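Local coordinates for protein neural-cadherin (Drosophila melanogaster, PDB 3UBF) that mediates calcium-dependent, preferentially homophilic adhesion between cells through a chain of extracellular cadherin domains, three of which make up this fragment, at residues Pro112-Val117 / Arg202-Gly207; Leu119-Asn124 / Asp169-Asp174. One frame throughout, in Å; residues are numbered along the deposited sequence.

Interaction 1: residues Pro112-Val117 / Arg202-Gly207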
loop_
_atom_site.group_PDB
_atom_site.type_symbol
_atom_site.label_atom_id
_atom_site.label_comp_id
_atom_site.label_asym_id
_atom_site.label_seq_id
_atom_site.Cartn_x
_atom_site.Cartn_y
_atom_site.Cartn_z
ATOM N N PRO A 112 6.441 6.474 -11.048
ATOM C CA PRO A 112 5.850 7.646 -10.390
ATOM C C PRO A 112 4.518 8.072 -11.002
ATOM O O PRO A 112 4.234 7.783 -12.175
ATOM C CB PRO A 112 6.896 8.750 -10.612
ATOM C CG PRO A 112 8.157 8.034 -10.951
ATOM C CD PRO A 112 7.722 6.808 -11.695
ATOM N N MET A 113 3.718 8.750 -10.192
ATOM C CA MET A 113 2.413 9.236 -10.585
ATOM C C MET A 113 2.480 10.174 -11.779
ATOM O O MET A 113 3.162 11.199 -11.741
ATOM C CB MET A 113 1.761 9.940 -9.402
ATOM C CG MET A 113 1.239 8.992 -8.332
ATOM S SD MET A 113 0.751 9.893 -6.850
ATOM C CE MET A 113 0.394 8.498 -5.784
ATOM N N GLN A 114 1.769 9.807 -12.841
ATOM C CA GLN A 114 1.761 10.587 -14.065
ATOM C C GLN A 114 0.344 10.788 -14.592
ATOM O O GLN A 114 -0.464 9.873 -14.587
ATOM C CB GLN A 114 2.659 9.949 -15.124
ATOM C CG GLN A 114 4.125 10.100 -14.788
ATOM C CD GLN A 114 5.079 9.585 -15.839
ATOM O OE1 GLN A 114 6.288 9.662 -15.647
ATOM N NE2 GLN A 114 4.557 9.049 -16.946
ATOM N N ALA A 115 0.060 12.012 -15.008
ATOM C CA ALA A 115 -1.195 12.380 -15.611
ATOM C C ALA A 115 -0.903 13.375 -16.727
ATOM O O ALA A 115 0.224 13.866 -16.875
ATOM C CB ALA A 115 -2.098 13.017 -14.586
ATOM N N VAL A 116 -1.931 13.662 -17.518
ATOM C CA VAL A 116 -1.911 14.790 -18.445
ATOM C C VAL A 116 -3.079 15.706 -18.114
ATOM O O VAL A 116 -4.080 15.266 -17.536
ATOM C CB VAL A 116 -2.025 14.332 -19.902
ATOM C CG1 VAL A 116 -0.722 13.672 -20.354
ATOM C CG2 VAL A 116 -3.229 13.392 -20.083
ATOM N N VAL A 117 -2.957 16.977 -18.473
ATOM C CA VAL A 117 -4.095 17.883 -18.375
ATOM C C VAL A 117 -4.423 18.482 -19.737
ATOM O O VAL A 117 -3.562 19.064 -20.399
ATOM C CB VAL A 117 -3.866 18.999 -17.330
ATOM C CG1 VAL A 117 -2.619 19.826 -17.660
ATOM C CG2 VAL A 117 -5.093 19.889 -17.234
ATOM N N ARG A 202 5.446 12.276 -5.746
ATOM C CA ARG A 202 5.454 13.290 -6.778
ATOM C C ARG A 202 4.491 12.943 -7.900
ATOM O O ARG A 202 4.622 11.908 -8.549
ATOM C CB ARG A 202 6.857 13.435 -7.341
ATOM C CG ARG A 202 7.005 14.526 -8.349
ATOM C CD ARG A 202 8.422 14.548 -8.775
ATOM N NE ARG A 202 8.738 15.608 -9.724
ATOM C CZ ARG A 202 8.602 15.513 -11.043
ATOM N NH1 ARG A 202 8.102 14.409 -11.595
ATOM N NH2 ARG A 202 8.961 16.538 -11.811
ATOM N N LEU A 203 3.541 13.846 -8.123
ATOM C CA LEU A 203 2.582 13.740 -9.209
ATOM C C LEU A 203 2.962 14.741 -10.299
ATOM O O LEU A 203 3.036 15.968 -10.073
ATOM C CB LEU A 203 1.146 13.944 -8.707
ATOM C CG LEU A 203 0.026 14.133 -9.746
ATOM C CD1 LEU A 203 -0.024 12.994 -10.757
ATOM C CD2 LEU A 203 -1.322 14.305 -9.081
ATOM N N SER A 204 3.218 14.177 -11.473
ATOM C CA SER A 204 3.614 14.914 -12.652
ATOM C C SER A 204 2.430 14.993 -13.600
ATOM O O SER A 204 1.943 13.962 -14.069
ATOM C CB SER A 204 4.778 14.198 -13.346
ATOM O OG SER A 204 4.784 14.510 -14.729
ATOM N N ILE A 205 1.969 16.214 -13.866
ATOM C CA ILE A 205 0.866 16.455 -14.792
ATOM C C ILE A 205 1.414 17.274 -15.953
ATOM O O ILE A 205 1.961 18.351 -15.747
ATOM C CB ILE A 205 -0.291 17.203 -14.094
ATOM C CG1 ILE A 205 -0.728 16.452 -12.830
ATOM C CG2 ILE A 205 -1.463 17.387 -15.039
ATOM C CD1 ILE A 205 -1.549 17.273 -11.870
ATOM N N VAL A 206 1.321 16.732 -17.162
ATOM C CA VAL A 206 1.907 17.377 -18.332
ATOM C C VAL A 206 0.802 17.957 -19.221
ATOM O O VAL A 206 -0.206 17.296 -19.479
ATOM C CB VAL A 206 2.838 16.409 -19.114
ATOM C CG1 VAL A 206 3.304 17.016 -20.447
ATOM C CG2 VAL A 206 4.047 16.049 -18.283
ATOM N N GLY A 207 0.970 19.197 -19.671
ATOM C CA GLY A 207 -0.011 19.801 -20.563
ATOM C C GLY A 207 -0.230 18.985 -21.832
ATOM O O GLY A 207 0.711 18.711 -22.579
HETATM O O HOH W 1 4.693 9.358 -7.652
#
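M113, A115 and V117 pair with the backbone of S204 and V206 through four hydrogen bonds, in parallel register. M113 O accepts from S204 N at 3.0 Å in a nearly straight bond (174° at the hydrogen), and A115 uses both its polar atoms: its N gives to S204 O at 2.9 Å, while its O receives V206 N at 3.1 Å. V117 N closes the series on V206 O, standing above that carbonyl plane. At the other end a water bridges M113 N and R202 O. CA-H...O contacts such as V116 CA to V206 O, 3.2 Å, add to the seam.

Apolar contacts line the face of M113, A115, V117, L203 and I205. L203 CD1 meets M113 CB at 3.8 Å; I205 CG2, anti to its backbone N, reaches V117 CB at 3.7 Å, the two side chains crossing obliquely. F128 of strand 126-133 packs on this face against M113, A115 and L203. On the other face S204 OG bonds to E176 and R210, while R202, at the end of the pairing, forms a salt bridge to E176. A parallel edge strand beside the last strand of a mixed sheet is characteristic of the Greek-key beta-sandwich of cadherin domains, here the middle one of three.

Interaction 2: residues Leu119-Asn124 / Asp169-Asp174. With ZN (zinc ion), chain K.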
loop_
_atom_site.group_PDB
_atom_site.type_symbol
_atom_site.label_atom_id
_atom_site.label_comp_id
_atom_site.label_asym_id
_atom_site.label_seq_id
_atom_site.Cartn_x
_atom_site.Cartn_y
_atom_site.Cartn_z
ATOM N N LEU A 119 -5.440 20.944 -22.538
ATOM C CA LEU A 119 -4.910 22.309 -22.603
ATOM C C LEU A 119 -5.911 23.388 -22.211
ATOM O O LEU A 119 -5.545 24.402 -21.622
ATOM C CB LEU A 119 -4.326 22.620 -23.979
ATOM C CG LEU A 119 -3.102 21.794 -24.368
ATOM C CD1 LEU A 119 -2.482 22.323 -25.648
ATOM C CD2 LEU A 119 -2.076 21.749 -23.212
ATOM N N ASN A 120 -7.173 23.177 -22.547
ATOM C CA ASN A 120 -8.206 24.145 -22.232
ATOM C C ASN A 120 -9.100 23.605 -21.141
ATOM O O ASN A 120 -10.287 23.900 -21.114
ATOM C CB ASN A 120 -9.031 24.459 -23.477
ATOM C CG ASN A 120 -9.634 23.212 -24.101
ATOM O OD1 ASN A 120 -9.302 22.080 -23.704
ATOM N ND2 ASN A 120 -10.519 23.405 -25.093
ATOM N N ALA A 121 -8.530 22.783 -20.264
ATOM C CA ALA A 121 -9.278 22.221 -19.160
ATOM C C ALA A 121 -10.071 23.303 -18.417
ATOM O O ALA A 121 -9.499 24.280 -17.945
ATOM C CB ALA A 121 -8.357 21.512 -18.221
ATOM N N PRO A 122 -11.397 23.137 -18.326
ATOM C CA PRO A 122 -12.174 24.086 -17.530
ATOM C C PRO A 122 -12.013 23.799 -16.039
ATOM O O PRO A 122 -11.640 22.682 -15.660
ATOM C CB PRO A 122 -13.615 23.842 -17.993
ATOM C CG PRO A 122 -13.634 22.429 -18.467
ATOM C CD PRO A 122 -12.240 22.107 -18.962
ATOM N N PRO A 123 -12.251 24.810 -15.191
ATOM C CA PRO A 123 -12.086 24.652 -13.746
ATOM C C PRO A 123 -12.746 23.378 -13.218
ATOM O O PRO A 123 -13.858 23.030 -13.636
ATOM C CB PRO A 123 -12.813 25.882 -13.176
ATOM C CG PRO A 123 -12.712 26.905 -14.246
ATOM C CD PRO A 123 -12.644 26.184 -15.563
ATOM N N ASN A 124 -12.063 22.697 -12.301
ATOM C CA ASN A 124 -12.627 21.534 -11.600
ATOM C C ASN A 124 -12.690 20.290 -12.448
ATOM O O ASN A 124 -13.472 19.371 -12.194
ATOM C CB ASN A 124 -13.995 21.876 -11.015
ATOM C CG ASN A 124 -13.878 22.836 -9.881
ATOM O OD1 ASN A 124 -14.392 23.963 -9.952
ATOM N ND2 ASN A 124 -13.134 22.427 -8.827
ATOM N N ASP A 169 -7.323 29.925 -16.753
ATOM C CA ASP A 169 -6.180 29.988 -17.663
ATOM C C ASP A 169 -5.939 28.641 -18.333
ATOM O O ASP A 169 -6.265 27.588 -17.792
ATOM C CB ASP A 169 -4.896 30.441 -16.952
ATOM C CG ASP A 169 -4.864 31.939 -16.678
ATOM O OD1 ASP A 169 -5.779 32.669 -17.132
ATOM O OD2 ASP A 169 -3.907 32.389 -15.996
ATOM N N LEU A 170 -5.373 28.706 -19.525
ATOM C CA LEU A 170 -4.967 27.541 -20.272
ATOM C C LEU A 170 -3.749 26.876 -19.638
ATOM O O LEU A 170 -3.025 27.492 -18.858
ATOM C CB LEU A 170 -4.632 27.972 -21.707
ATOM C CG LEU A 170 -5.735 28.706 -22.475
ATOM C CD1 LEU A 170 -5.185 29.277 -23.784
ATOM C CD2 LEU A 170 -6.905 27.771 -22.729
ATOM N N PHE A 171 -3.534 25.613 -19.971
ATOM C CA PHE A 171 -2.283 24.948 -19.643
ATOM C C PHE A 171 -1.437 24.899 -20.917
ATOM O O PHE A 171 -1.987 24.997 -22.032
ATOM C CB PHE A 171 -2.545 23.562 -19.052
ATOM C CG PHE A 171 -3.393 23.595 -17.805
ATOM C CD1 PHE A 171 -4.794 23.623 -17.893
ATOM C CD2 PHE A 171 -2.805 23.627 -16.547
ATOM C CE1 PHE A 171 -5.589 23.691 -16.745
ATOM C CE2 PHE A 171 -3.597 23.687 -15.393
ATOM C CZ PHE A 171 -4.993 23.719 -15.498
ATOM N N GLN A 172 -0.111 24.807 -20.733
ATOM C CA GLN A 172 0.877 24.828 -21.822
ATOM C C GLN A 172 1.241 23.420 -22.270
ATOM O O GLN A 172 1.433 22.527 -21.451
ATOM C CB GLN A 172 2.152 25.552 -21.380
ATOM C CG GLN A 172 2.411 26.915 -22.009
ATOM C CD GLN A 172 1.350 27.970 -21.656
ATOM O OE1 GLN A 172 0.919 28.749 -22.516
ATOM N NE2 GLN A 172 0.930 27.997 -20.391
ATOM N N LEU A 173 1.347 23.235 -23.579
ATOM C CA LEU A 173 1.754 21.964 -24.141
ATOM C C LEU A 173 3.141 21.582 -23.617
ATOM O O LEU A 173 4.022 22.441 -23.494
ATOM C CB LEU A 173 1.750 22.037 -25.668
ATOM C CG LEU A 173 2.087 20.791 -26.499
ATOM C CD1 LEU A 173 1.274 19.555 -26.062
ATOM C CD2 LEU A 173 1.909 21.088 -27.998
ATOM N N ASP A 174 3.313 20.300 -23.282
ATOM C CA ASP A 174 4.589 19.761 -22.818
ATOM C C ASP A 174 5.038 20.344 -21.477
ATOM O O ASP A 174 6.090 19.973 -20.986
ATOM C CB ASP A 174 5.718 19.957 -23.865
ATOM C CG ASP A 174 5.396 19.340 -25.240
ATOM O OD1 ASP A 174 4.927 18.174 -25.286
ATOM O OD2 ASP A 174 5.632 20.017 -26.279
HETATM ZN ZN ZN K . -3.478 34.261 -15.405
HETATM O O HOH W 2 -7.735 25.766 -19.170
HETATM O O HOH W 3 -2.340 34.517 -13.760
#
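L119 and F171 meet through one direct hydrogen bond, F171 N to L119 O, 2.9 Å long and nearly straight at 169°, with the donor in the carbonyl plane. Side-chain carbons pack around it. A121 CB approaches CE1 of the F171 ring obliquely at 3.8 Å, while L119 O lies near the ring plane at its edge. L119 CD2 rests on the backbone, 3.5 Å from F171 O and 3.7 Å from L173 N. L170 carries its CG anti to the carbonyl carbon (chi1 -56°), and its CD2 beyond comes within 3.9 Å of N120 CA.

A water forms the next layer, donating to both A121 O (2.6 Å) and D169 O (2.7 Å), and R153 also bonds to D169 O. The D169 side chain leaves the backbone away from L119-N124, makes no contact with that segment, and binds a zinc ion through OD2 at 2.0 Å, with a water as a further ligand. The F171 ring is held from outside by a cation-pi contact with R153 and an edge-to-face contact with Y177, whose hydroxyl also bonds Q172 N. An alanine in place of F171 would probably leave A121 CB without its aromatic neighbour and R153 without its pi partner, opening a gap beside Y177.

Backbone carbonyls thus carry the polar contact, directly or through the water, so it depends little on side-chain polarity, and the F171 ring supplies much of the apolar part.

From the N terminus, after the short strand 105-106 of the opposite sheet, the chain runs along 112-117, one residue later begins 119-124, and continues through strands 126-133, 141-149, 154-156 and 162-165 to reach 169-174. There interaction 2 closes the inner loop. Strand 176-185 then leads on to 202-207, where interaction 1 closes the outer one, so the second contact is nested in the first. Interaction 1 joins the edge strand to its sheet; interaction 2 ties together two connections at one end of the sandwich. Their centres lie 13 Å apart, and they touch: V117 CG2 packs on F171 CD1, L119 CD2 on G207 C, and G207 O probably accepts a hydrogen bond from D174 N.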